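PDB 4JJA: hypothetical protein from Bacteroides fragilis, which is of unknown function but probably acts as a peptidoglycan beta-N-acetylmuramidase. Local coordinates for residues R319-F324 / K336-G341; Q252-P257 / L304-D309. All blocks are in the same frame, centred on the assembly; numbering follows the deposited sequence. Where two conformers were deposited one is given.

Interaction 1: residues R319-F324 / K336-G341; sequences RFFRPF and KMIEGG
Phe321, on the loop that leaves a short 3-10 turn, and Glu339, in the last turn of helix 333-339, face each other with their CA atoms 10.0 Å apart, so side chains alone bridge the gap. Phe321 does the reaching. Its ring lies anti to the carbonyl carbon (chi1 -62°) and pushes its far end at the helix. There CZ lands in the fork of Ile338, 3.9 Å from CG2, which sits at the ring edge near the ring plane; CD1, the tip of the other branch, is equally close to CZ. Glu339 comes from the other direction: its extended chain slides past the ring antiparallel to it, and OE2 stops 3.4 Å from Phe321 CD2. Carboxylate and ring planes are turned 57° apart, and no hydrogen bond crosses the contact. Asp318 OD1 lies close to the same OE2, two like charges side by side. The helix ends here in a Schellman motif: Gly341 takes a positive phi of 86°, and its N bonds back to Ile338 O at 3.0 Å. On the loop side, CD2 of Phe320 sits 3.6 Å above the Phe321 ring, over its centre. Tyr311 of helix 305-314 also meets this ring and touches both Ile338 and Glu339, while Phe325 packs against the Phe321 ring from the start of helix 325-329.

Interaction 2: residues Q252-P257 / L304-D309; sequences QVYGHP and LDYLID
Tyr254 reaches from strand 253-256 to the first turns of helix 305-314 and meets two side chains there, each at about a right angle to its own direction. Against Tyr306 the contact is apolar: CE1 of Tyr254 rests 3.6 Å from Tyr306 CB and is as close to Tyr306 CD1. The two rings meet obliquely, their planes inclined at 48° and their centroids 5.7 Å apart. At its far end Tyr254 becomes polar. Its OH donates a short hydrogen bond of 2.7 Å to OD2 of Asp309, one helical turn beyond Tyr306. The acceptor lies at the edge of the phenol ring, near the ring plane, whereas the carboxylate itself stands almost upright to the ring, the planes 83° apart. The hydroxyl meets OD2 on its anti side, clearly out of the carboxylate plane. Asp309 points its carboxylate this way because CG is anti to the backbone N (chi1 179°). OD2 also pairs with Tyr262 OH, so two tyrosine hydroxyls share one carboxylate oxygen. The Tyr254 ring is further stacked with Phe236 and touches Val287. Strand 253-256 is an outer strand of a three-stranded antiparallel sheet, bonded through its backbone to strand 284-288, and Tyr254 thus ties this sheet to helix 305-314, whose Tyr306 leans in turn on Ile233 of helix 224-233 and on Leu292.

In the fold
Both interactions lie in the C-terminal NamZ family region, on the same side of the chain's centre and with their own centres about 14 Å apart. They follow one another in sequence: interaction 2 is complete before the loop 319-324 begins interaction 1. Helix 305-314 stands between them. Its first turns, with Tyr306 and Asp309, meet strand 253-256 in interaction 2, while Leu307 and Ile308 turn to interaction 1: Ile308 CG1 is 3.9 Å from Ile338 CG1, and Leu307, in one of its two conformers, packs on Ile338 and Phe320. The helix thus contacts the small antiparallel sheet through interaction 2, and loop 319-324 and helix 333-339 through residues of interaction 1.

Interaction 1: residues R319-F324 / K336-G341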
ATOM      1  N   ARG A 319     -22.725 -13.147  -9.991  1.00 11.82           N
ATOM      2  CA  ARG A 319     -21.484 -13.651 -10.567  1.00 13.33           C
ATOM      3  C   ARG A 319     -20.488 -12.558 -10.909  1.00 11.86           C
ATOM      4  O   ARG A 319     -19.312 -12.826 -11.104  1.00 13.19           O
ATOM      5  CB  ARG A 319     -21.766 -14.532 -11.804  1.00 15.86           C
ATOM      6  CG  ARG A 319     -22.650 -15.682 -11.561  1.00 18.16           C
ATOM      7  CD  ARG A 319     -22.192 -16.482 -10.346  1.00 20.59           C
ATOM      8  NE  ARG A 319     -23.048 -17.674 -10.122  1.00 25.42           N
ATOM      9  CZ  ARG A 319     -22.787 -18.885 -10.576  1.00 22.89           C
ATOM     10  NH1 ARG A 319     -21.679 -19.136 -11.259  1.00 20.49           N
ATOM     11  NH2 ARG A 319     -23.648 -19.890 -10.306  1.00 27.13           N
ATOM     12  N   PHE A 320     -20.955 -11.319 -10.967  1.00 10.74           N
ATOM     13  CA  PHE A 320     -20.058 -10.157 -11.103  1.00 10.01           C
ATOM     14  C   PHE A 320     -19.040 -10.058  -9.975  1.00  9.10           C
ATOM     15  O   PHE A 320     -17.935  -9.553 -10.156  1.00  9.90           O
ATOM     16  CB  PHE A 320     -20.936  -8.905 -11.138  1.00  9.50           C
ATOM     17  CG  PHE A 320     -20.165  -7.620 -11.206  1.00  8.41           C
ATOM     18  CD1 PHE A 320     -19.733  -7.092 -12.436  1.00 10.51           C
ATOM     19  CD2 PHE A 320     -19.936  -6.904 -10.065  1.00  9.75           C
ATOM     20  CE1 PHE A 320     -19.056  -5.898 -12.473  1.00 10.94           C
ATOM     21  CE2 PHE A 320     -19.282  -5.707 -10.131  1.00  9.55           C
ATOM     22  CZ  PHE A 320     -18.859  -5.225 -11.329  1.00  9.96           C
ATOM     23  N   PHE A 321     -19.436 -10.467  -8.783  1.00  9.28           N
ATOM     24  CA  PHE A 321     -18.585 -10.339  -7.589  1.00  8.71           C
ATOM     25  C   PHE A 321     -17.903 -11.657  -7.340  1.00  8.99           C
ATOM     26  O   PHE A 321     -18.561 -12.632  -7.022  1.00 12.15           O
ATOM     27  CB  PHE A 321     -19.361  -9.912  -6.338  1.00 10.42           C
ATOM     28  CG  PHE A 321     -20.017  -8.576  -6.458  1.00 11.07           C
ATOM     29  CD1 PHE A 321     -19.325  -7.428  -6.260  1.00 12.55           C
ATOM     30  CD2 PHE A 321     -21.393  -8.484  -6.763  1.00 12.32           C
ATOM     31  CE1 PHE A 321     -19.961  -6.185  -6.384  1.00 13.96           C
ATOM     32  CE2 PHE A 321     -22.025  -7.278  -6.870  1.00 13.50           C
ATOM     33  CZ  PHE A 321     -21.312  -6.114  -6.668  1.00 14.87           C
ATOM     34  N   ARG A 322     -16.589 -11.688  -7.460  1.00  8.06           N
ATOM     35  CA  ARG A 322     -15.790 -12.855  -7.113  0.60  8.40           C
ATOM     36  C   ARG A 322     -16.047 -13.196  -5.651  1.00  7.95           C
ATOM     37  O   ARG A 322     -16.330 -12.307  -4.850  1.00  7.91           O
ATOM     38  CB  ARG A 322     -14.319 -12.523  -7.289  0.60  8.75           C
ATOM     39  CG  ARG A 322     -13.960 -12.413  -8.778  0.60  9.84           C
ATOM     40  CD  ARG A 322     -12.613 -11.924  -9.072  0.60  9.37           C
ATOM     41  NE  ARG A 322     -12.225 -12.194 -10.451  0.60 10.75           N
ATOM     42  CZ  ARG A 322     -11.076 -11.804 -11.005  0.60  9.89           C
ATOM     43  NH1 ARG A 322     -10.240 -11.007 -10.322  0.60  9.50           N
ATOM     44  NH2 ARG A 322     -10.819 -12.159 -12.273  0.60 12.85           N
ATOM     45  N   PRO A 323     -15.841 -14.464  -5.234  1.00  8.48           N
ATOM     46  CA  PRO A 323     -16.009 -14.800  -3.831  1.00  8.59           C
ATOM     47  C   PRO A 323     -15.219 -13.864  -2.900  1.00  9.29           C
ATOM     48  O   PRO A 323     -15.694 -13.488  -1.811  1.00 10.70           O
ATOM     49  CB  PRO A 323     -15.532 -16.232  -3.785  1.00 10.42           C
ATOM     50  CG  PRO A 323     -15.929 -16.776  -5.116  1.00 10.53           C
ATOM     51  CD  PRO A 323     -15.637 -15.654  -6.087  1.00  8.95           C
ATOM     52  N   PHE A 324     -14.019 -13.522  -3.333  1.00  8.43           N
ATOM     53  CA  PHE A 324     -13.100 -12.747  -2.522  1.00  8.75           C
ATOM     54  C   PHE A 324     -13.283 -11.254  -2.596  1.00  8.07           C
ATOM     55  O   PHE A 324     -12.467 -10.525  -2.026  1.00  8.30           O
ATOM     56  CB  PHE A 324     -11.678 -13.213  -2.747  1.00  9.26           C
ATOM     57  CG  PHE A 324     -11.242 -13.158  -4.184  1.00 10.65           C
ATOM     58  CD1 PHE A 324     -10.804 -11.967  -4.752  1.00 10.91           C
ATOM     59  CD2 PHE A 324     -11.283 -14.295  -4.978  1.00 11.84           C
ATOM     60  CE1 PHE A 324     -10.388 -11.923  -6.052  1.00 15.10           C
ATOM     61  CE2 PHE A 324     -10.841 -14.232  -6.306  1.00 13.68           C
ATOM     62  CZ  PHE A 324     -10.397 -13.044  -6.798  1.00 15.86           C
ATOM     63  N   LYS A 336     -24.258  -6.777  -1.063  1.00 11.25           N
ATOM     64  CA  LYS A 336     -25.704  -6.906  -0.868  1.00 11.89           C
ATOM     65  C   LYS A 336     -26.445  -5.622  -1.264  1.00 10.88           C
ATOM     66  O   LYS A 336     -27.497  -5.656  -1.913  1.00 12.05           O
ATOM     67  CB  LYS A 336     -26.019  -7.239   0.581  1.00 12.68           C
ATOM     68  CG  LYS A 336     -25.572  -8.630   1.014  1.00 15.43           C
ATOM     69  CD  LYS A 336     -25.888  -8.850   2.530  1.00 23.09           C
ATOM     70  CE  LYS A 336     -25.303 -10.101   3.146  1.00 27.72           C
ATOM     71  NZ  LYS A 336     -25.657 -10.160   4.615  1.00 32.63           N
HETATM   72  N   MSE A 337     -25.900  -4.486  -0.874  1.00 10.30           N
HETATM   73  CA  MSE A 337     -26.529  -3.195  -1.193  1.00 10.46           C
HETATM   74  C   MSE A 337     -26.453  -2.852  -2.666  1.00  9.76           C
HETATM   75  O   MSE A 337     -27.414  -2.343  -3.231  1.00 10.84           O
HETATM   76  CB  MSE A 337     -25.923  -2.103  -0.344  1.00  9.85           C
HETATM   77  CG  MSE A 337     -26.267  -2.196   1.130  1.00 11.15           C
HETATM   78 SE   MSE A 337     -25.500  -0.821   2.213  0.75 10.13          SE
HETATM   79  CE  MSE A 337     -26.702   0.659   1.777  1.00 13.93           C
ATOM     80  N   ILE A 338     -25.336  -3.192  -3.321  1.00  9.64           N
ATOM     81  CA  ILE A 338     -25.275  -2.977  -4.770  1.00 10.03           C
ATOM     82  C   ILE A 338     -26.361  -3.804  -5.453  1.00 10.65           C
ATOM     83  O   ILE A 338     -27.104  -3.320  -6.310  1.00 11.60           O
ATOM     84  CB  ILE A 338     -23.907  -3.275  -5.356  1.00  9.18           C
ATOM     85  CG1 ILE A 338     -22.878  -2.256  -4.818  1.00 10.40           C
ATOM     86  CG2 ILE A 338     -23.963  -3.257  -6.893  1.00 11.38           C
ATOM     87  CD1 ILE A 338     -21.436  -2.472  -5.207  1.00 11.15           C
ATOM     88  N   GLU A 339     -26.437  -5.076  -5.088  1.00 11.14           N
ATOM     89  CA  GLU A 339     -27.393  -5.973  -5.716  1.00 12.56           C
ATOM     90  C   GLU A 339     -28.821  -5.567  -5.390  1.00 12.89           C
ATOM     91  O   GLU A 339     -29.733  -5.847  -6.151  1.00 15.50           O
ATOM     92  CB  GLU A 339     -27.127  -7.395  -5.229  1.00 12.79           C
ATOM     93  CG  GLU A 339     -25.855  -7.940  -5.841  1.00 13.03           C
ATOM     94  CD  GLU A 339     -25.439  -9.311  -5.384  1.00 15.59           C
ATOM     95  OE1 GLU A 339     -26.061  -9.905  -4.475  1.00 19.79           O
ATOM     96  OE2 GLU A 339     -24.403  -9.801  -5.912  1.00 15.20           O
ATOM     97  N   GLY A 340     -29.004  -4.935  -4.248  1.00 12.61           N
ATOM     98  CA  GLY A 340     -30.297  -4.419  -3.827  1.00 13.21           C
ATOM     99  C   GLY A 340     -30.702  -3.115  -4.470  1.00 13.55           C
ATOM    100  O   GLY A 340     -31.782  -2.594  -4.154  1.00 16.45           O
ATOM    101  N   GLY A 341     -29.853  -2.548  -5.331  1.00 12.16           N
ATOM    102  CA  GLY A 341     -30.185  -1.320  -6.024  1.00 12.30           C
ATOM    103  C   GLY A 341     -29.877  -0.056  -5.304  1.00 12.33           C
ATOM    104  O   GLY A 341     -30.342   1.003  -5.717  1.00 14.04           O
TER

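Interaction 2: residues Q252-P257 / L304-D309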
ATOM      1  N   GLN A 252      -6.576   3.478 -14.357  1.00  8.55           N
ATOM      2  CA  GLN A 252      -7.130   4.753 -14.790  1.00  8.86           C
ATOM      3  C   GLN A 252      -8.268   4.601 -15.781  1.00  8.71           C
ATOM      4  O   GLN A 252      -8.744   5.569 -16.349  1.00  9.94           O
ATOM      5  CB  GLN A 252      -6.032   5.631 -15.387  1.00  9.14           C
ATOM      6  CG  GLN A 252      -4.916   5.994 -14.411  1.00 10.01           C
ATOM      7  CD  GLN A 252      -3.635   6.316 -15.121  1.00  9.26           C
ATOM      8  OE1 GLN A 252      -3.457   7.465 -15.541  1.00 11.34           O
ATOM      9  NE2 GLN A 252      -2.782   5.323 -15.341  1.00 10.35           N
ATOM     10  N   VAL A 253      -8.673   3.344 -16.014  1.00  9.12           N
ATOM     11  CA  VAL A 253      -9.770   2.954 -16.902  1.00  9.14           C
ATOM     12  C   VAL A 253     -10.498   1.770 -16.289  1.00  8.10           C
ATOM     13  O   VAL A 253      -9.938   1.092 -15.402  1.00 10.03           O
ATOM     14  CB  VAL A 253      -9.249   2.602 -18.326  1.00  9.68           C
ATOM     15  CG1 VAL A 253      -8.410   3.708 -18.967  1.00 11.39           C
ATOM     16  CG2 VAL A 253      -8.471   1.278 -18.270  1.00 11.48           C
ATOM     17  N   TYR A 254     -11.700   1.494 -16.781  1.00  8.16           N
ATOM     18  CA  TYR A 254     -12.311   0.199 -16.493  1.00  8.16           C
ATOM     19  C   TYR A 254     -13.137  -0.240 -17.676  1.00  8.36           C
ATOM     20  O   TYR A 254     -13.691   0.576 -18.394  1.00  9.33           O
ATOM     21  CB  TYR A 254     -13.119   0.187 -15.192  1.00  8.46           C
ATOM     22  CG  TYR A 254     -14.347   1.037 -15.170  1.00  8.41           C
ATOM     23  CD1 TYR A 254     -14.268   2.392 -14.817  1.00 10.25           C
ATOM     24  CD2 TYR A 254     -15.595   0.519 -15.472  1.00 10.19           C
ATOM     25  CE1 TYR A 254     -15.421   3.164 -14.717  1.00 11.15           C
ATOM     26  CE2 TYR A 254     -16.725   1.295 -15.400  1.00 11.99           C
ATOM     27  CZ  TYR A 254     -16.653   2.609 -15.022  1.00 12.21           C
ATOM     28  OH  TYR A 254     -17.785   3.397 -14.943  1.00 13.89           O
ATOM     29  N   GLY A 255     -13.198  -1.540 -17.921  1.00  8.33           N
ATOM     30  CA  GLY A 255     -13.992  -2.013 -19.035  1.00  9.19           C
ATOM     31  C   GLY A 255     -13.978  -3.526 -19.128  1.00  8.80           C
ATOM     32  O   GLY A 255     -13.264  -4.202 -18.415  1.00  9.07           O
ATOM     33  N   HIS A 256     -14.773  -4.056 -20.060  1.00  8.77           N
ATOM     34  CA  HIS A 256     -14.953  -5.494 -20.173  1.00  8.87           C
ATOM     35  C   HIS A 256     -15.494  -5.789 -21.566  1.00  9.34           C
ATOM     36  O   HIS A 256     -16.220  -4.965 -22.136  1.00  9.88           O
ATOM     37  CB  HIS A 256     -15.970  -5.935 -19.096  1.00  8.97           C
ATOM     38  CG  HIS A 256     -16.172  -7.403 -18.989  1.00  9.39           C
ATOM     39  ND1 HIS A 256     -16.986  -8.091 -19.864  1.00  9.14           N
ATOM     40  CD2 HIS A 256     -15.581  -8.318 -18.188  1.00 10.97           C
ATOM     41  CE1 HIS A 256     -16.911  -9.372 -19.578  1.00  9.00           C
ATOM     42  NE2 HIS A 256     -16.072  -9.547 -18.565  1.00 10.41           N
ATOM     43  N   PRO A 257     -15.147  -6.961 -22.124  1.00  9.45           N
ATOM     44  CA  PRO A 257     -15.658  -7.245 -23.490  1.00 10.77           C
ATOM     45  C   PRO A 257     -17.172  -7.295 -23.661  1.00 10.48           C
ATOM     46  O   PRO A 257     -17.651  -7.128 -24.768  1.00 11.67           O
ATOM     47  CB  PRO A 257     -15.059  -8.581 -23.830  1.00 12.61           C
ATOM     48  CG  PRO A 257     -14.234  -8.989 -22.719  1.00 15.14           C
ATOM     49  CD  PRO A 257     -14.222  -7.985 -21.645  1.00 10.51           C
ATOM     50  N   LEU A 304     -17.781   4.483  -5.332  1.00  9.31           N
ATOM     51  CA  LEU A 304     -18.430   3.263  -5.799  1.00  8.82           C
ATOM     52  C   LEU A 304     -19.173   3.412  -7.104  1.00  9.08           C
ATOM     53  O   LEU A 304     -19.714   2.437  -7.607  1.00  9.34           O
ATOM     54  CB  LEU A 304     -19.343   2.680  -4.723  1.00 10.14           C
ATOM     55  CG  LEU A 304     -18.726   2.300  -3.410  1.00 10.43           C
ATOM     56  CD1 LEU A 304     -19.793   1.898  -2.409  1.00 13.56           C
ATOM     57  CD2 LEU A 304     -17.656   1.183  -3.593  1.00 11.85           C
ATOM     58  N   ASP A 305     -19.191   4.610  -7.680  1.00  9.06           N
ATOM     59  CA  ASP A 305     -19.892   4.812  -8.946  1.00  9.97           C
ATOM     60  C   ASP A 305     -19.452   3.829 -10.010  1.00  9.21           C
ATOM     61  O   ASP A 305     -20.265   3.386 -10.841  1.00  9.71           O
ATOM     62  CB  ASP A 305     -19.692   6.250  -9.501  1.00 10.46           C
ATOM     63  CG  ASP A 305     -20.502   7.332  -8.810  1.00 13.78           C
ATOM     64  OD1 ASP A 305     -21.405   7.031  -8.045  1.00 15.15           O
ATOM     65  OD2 ASP A 305     -20.221   8.531  -9.095  1.00 17.61           O
ATOM     66  N   TYR A 306     -18.134   3.574 -10.073  1.00  8.85           N
ATOM     67  CA  TYR A 306     -17.610   2.799 -11.160  1.00  9.31           C
ATOM     68  C   TYR A 306     -18.046   1.338 -11.037  1.00  8.98           C
ATOM     69  O   TYR A 306     -18.495   0.708 -12.009  1.00  9.14           O
ATOM     70  CB  TYR A 306     -16.070   2.915 -11.184  1.00  9.85           C
ATOM     71  CG  TYR A 306     -15.576   4.345 -11.061  1.00 10.24           C
ATOM     72  CD1 TYR A 306     -16.050   5.331 -11.898  1.00 10.00           C
ATOM     73  CD2 TYR A 306     -14.617   4.697 -10.133  1.00 10.98           C
ATOM     74  CE1 TYR A 306     -15.612   6.668 -11.774  1.00 12.71           C
ATOM     75  CE2 TYR A 306     -14.165   6.024 -10.013  1.00 11.57           C
ATOM     76  CZ  TYR A 306     -14.683   7.004 -10.835  1.00 12.24           C
ATOM     77  OH  TYR A 306     -14.182   8.293 -10.734  1.00 14.66           O
ATOM     78  N   LEU A 307     -17.896   0.781  -9.846  1.00  9.49           N
ATOM     79  CA  LEU A 307     -18.299  -0.557  -9.581  0.50  8.80           C
ATOM     80  C   LEU A 307     -19.811  -0.786  -9.865  1.00  8.50           C
ATOM     81  O   LEU A 307     -20.209  -1.771 -10.473  1.00  9.54           O
ATOM     82  CB  LEU A 307     -17.904  -0.814  -8.127  0.50  9.29           C
ATOM     83  CG  LEU A 307     -18.098  -2.218  -7.619  0.50  6.25           C
ATOM     84  CD1 LEU A 307     -17.131  -3.201  -8.256  0.50  8.14           C
ATOM     85  CD2 LEU A 307     -17.927  -2.259  -6.133  0.50  5.29           C
ATOM     86  N   ILE A 308     -20.606   0.173  -9.411  1.00  8.55           N
ATOM     87  CA  ILE A 308     -22.052   0.080  -9.578  1.00  8.99           C
ATOM     88  C   ILE A 308     -22.423   0.168 -11.047  1.00  9.57           C
ATOM     89  O   ILE A 308     -23.292  -0.564 -11.548  1.00  9.48           O
ATOM     90  CB  ILE A 308     -22.734   1.138  -8.686  1.00  9.99           C
ATOM     91  CG1 ILE A 308     -22.543   0.778  -7.213  1.00 10.31           C
ATOM     92  CG2 ILE A 308     -24.227   1.366  -9.086  1.00 12.12           C
ATOM     93  CD1 ILE A 308     -23.012   1.840  -6.226  1.00 12.39           C
ATOM     94  N   ASP A 309     -21.755   1.060 -11.771  1.00  8.76           N
ATOM     95  CA  ASP A 309     -21.971   1.171 -13.199  1.00  9.69           C
ATOM     96  C   ASP A 309     -21.724  -0.143 -13.924  1.00  8.42           C
ATOM     97  O   ASP A 309     -22.557  -0.594 -14.718  1.00  9.76           O
ATOM     98  CB  ASP A 309     -21.053   2.277 -13.741  1.00 10.85           C
ATOM     99  CG  ASP A 309     -21.160   2.486 -15.232  1.00 13.39           C
ATOM    100  OD1 ASP A 309     -22.293   2.688 -15.673  1.00 19.45           O
ATOM    101  OD2 ASP A 309     -20.145   2.552 -15.893  1.00 18.75           O
TER